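Local coordinates for protein Vv2_1132 (Vibrio vulnificus CMCP6, PDB 5Y9S) that probably regulates transcription as a tetrameric LysR-type regulator, binding DNA through an N-terminal helix-turn-helix domain and sensing an effector through a C-terminal domain, at residues D[15-19]-D[31-35]. Coordinates in Å, arbitrary orientation, origin at the centre of the assembly. Residue numbers count along the deposited sequence, not the author numbering.
Sequences EDFLS and KARFV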
loop_
_atom_site.group_PDB
_atom_site.type_symbol
_atom_site.label_atom_id
_atom_site.label_comp_id
_atom_site.label_asym_id
_atom_site.label_seq_id
_atom_site.Cartn_x
_atom_site.Cartn_y
_atom_site.Cartn_z
ATOM N N GLU D 15 -6.044 8.310 11.784
ATOM C CA GLU D 15 -7.019 9.374 11.539
ATOM C C GLU D 15 -6.871 10.478 12.569
ATOM O O GLU D 15 -7.036 11.656 12.234
ATOM C CB GLU D 15 -8.451 8.819 11.537
ATOM C CG GLU D 15 -8.557 7.355 11.091
ATOM C CD GLU D 15 -9.989 6.796 11.139
ATOM O OE1 GLU D 15 -10.896 7.464 10.589
ATOM O OE2 GLU D 15 -10.208 5.699 11.724
ATOM N N ASP D 16 -6.534 10.128 13.815
ATOM C CA ASP D 16 -6.182 11.162 14.797
ATOM C C ASP D 16 -5.135 12.089 14.217
ATOM O O ASP D 16 -5.299 13.312 14.205
ATOM C CB ASP D 16 -5.644 10.535 16.084
ATOM C CG ASP D 16 -6.723 9.870 16.901
ATOM O OD1 ASP D 16 -7.901 10.113 16.597
ATOM O OD2 ASP D 16 -6.406 9.094 17.832
ATOM N N PHE D 17 -4.067 11.498 13.681
ATOM C CA PHE D 17 -2.990 12.284 13.100
ATOM C C PHE D 17 -3.504 13.158 11.955
ATOM O O PHE D 17 -3.310 14.377 11.962
ATOM C CB PHE D 17 -1.868 11.365 12.634
ATOM C CG PHE D 17 -0.882 12.053 11.746
ATOM C CD1 PHE D 17 0.192 12.750 12.281
ATOM C CD2 PHE D 17 -1.036 12.019 10.362
ATOM C CE1 PHE D 17 1.101 13.399 11.453
ATOM C CE2 PHE D 17 -0.143 12.681 9.532
ATOM C CZ PHE D 17 0.938 13.365 10.084
ATOM N N LEU D 18 -4.133 12.545 10.943
ATOM C CA LEU D 18 -4.669 13.316 9.819
ATOM C C LEU D 18 -5.570 14.451 10.307
ATOM O O LEU D 18 -5.435 15.610 9.881
ATOM C CB LEU D 18 -5.451 12.398 8.889
ATOM C CG LEU D 18 -4.656 11.303 8.147
ATOM C CD1 LEU D 18 -5.371 10.840 6.901
ATOM C CD2 LEU D 18 -3.279 11.770 7.760
ATOM N N SER D 19 -6.477 14.138 11.237
ATOM C CA SER D 19 -7.451 15.135 11.680
ATOM C C SER D 19 -6.775 16.328 12.346
ATOM O O SER D 19 -7.209 17.467 12.153
ATOM C CB SER D 19 -8.484 14.514 12.622
ATOM O OG SER D 19 -9.098 15.532 13.392
ATOM N N LYS D 31 -13.000 17.064 18.567
ATOM C CA LYS D 31 -14.414 16.994 18.209
ATOM C C LYS D 31 -14.597 16.223 16.907
ATOM O O LYS D 31 -15.422 15.306 16.827
ATOM C CB LYS D 31 -15.012 18.398 18.106
ATOM C CG LYS D 31 -15.115 19.147 19.439
ATOM C CD LYS D 31 -15.252 18.200 20.636
ATOM C CE LYS D 31 -14.049 18.306 21.588
ATOM N NZ LYS D 31 -14.059 17.221 22.617
ATOM N N ALA D 32 -13.806 16.558 15.889
ATOM C CA ALA D 32 -13.880 15.827 14.629
ATOM C C ALA D 32 -13.770 14.321 14.830
ATOM O O ALA D 32 -14.378 13.556 14.075
ATOM C CB ALA D 32 -12.797 16.325 13.669
ATOM N N ARG D 33 -13.035 13.875 15.857
ATOM C CA ARG D 33 -12.868 12.454 16.140
ATOM C C ARG D 33 -13.786 11.945 17.253
ATOM O O ARG D 33 -13.635 10.799 17.693
ATOM C CB ARG D 33 -11.406 12.153 16.484
ATOM C CG ARG D 33 -10.425 12.600 15.393
ATOM C CD ARG D 33 -10.302 11.560 14.278
ATOM N NE ARG D 33 -9.749 10.292 14.742
ATOM C CZ ARG D 33 -10.296 9.110 14.493
ATOM N NH1 ARG D 33 -9.726 8.001 14.936
ATOM N NH2 ARG D 33 -11.418 9.038 13.798
ATOM N N PHE D 34 -14.710 12.777 17.738
ATOM C CA PHE D 34 -15.770 12.352 18.663
ATOM C C PHE D 34 -15.218 11.744 19.953
ATOM O O PHE D 34 -15.723 10.732 20.446
ATOM C CB PHE D 34 -16.739 11.385 17.964
ATOM C CG PHE D 34 -17.253 11.914 16.653
ATOM C CD1 PHE D 34 -18.018 13.074 16.618
ATOM C CD2 PHE D 34 -16.923 11.294 15.455
ATOM C CE1 PHE D 34 -18.481 13.590 15.420
ATOM C CE2 PHE D 34 -17.374 11.809 14.246
ATOM C CZ PHE D 34 -18.158 12.960 14.231
ATOM N N VAL D 35 -14.181 12.373 20.519
ATOM C CA VAL D 35 -13.635 11.989 21.822
ATOM C C VAL D 35 -13.354 13.262 22.622
ATOM O O VAL D 35 -13.411 14.379 22.091
ATOM C CB VAL D 35 -12.358 11.122 21.697
ATOM C CG1 VAL D 35 -12.664 9.823 20.963
ATOM C CG2 VAL D 35 -11.243 11.893 20.974
#
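Start at Arg33, the first residue to leave helical geometry after helix 26-32: its side chain reaches back to helix 11-22 and makes most of this contact. Arg33 NE donates to Asp16 OD1 at 2.6 Å, a short, nearly straight salt-bridge hydrogen bond; a second one, from Arg33 NH1 to the same Asp16 OD1 at 3.2 Å, is bent and weak. NH1 finds another acceptor in the backbone O of Lys12, one turn before Asp16. The other carboxylate oxygen, Asp16 OD2, pairs with Arg43, so the buried acid links helix 11-22 to the end of helix 26-32 and to helix 37-51. Glu15 lays its CB over one face of the guanidinium, 3.5 Å from Arg33 CZ, while its OE1 sits 3.6 Å from Arg33 NH2, a long salt bridge of charges only, because OE1 lies well out of the guanidinium plane. Further along, Ser19 OG packs 3.8 Å from both Ala32 CB and Arg33 CG, with a weak hydrogen bond to Ala29 O. A Schellman motif ends helix 26-32, with Phe34 at positive phi. Helix 26-32, this turn and helix 37-51 make up the helix-turn-helix of the LysR-family DNA-binding domain, here tied to the preceding helix 11-22.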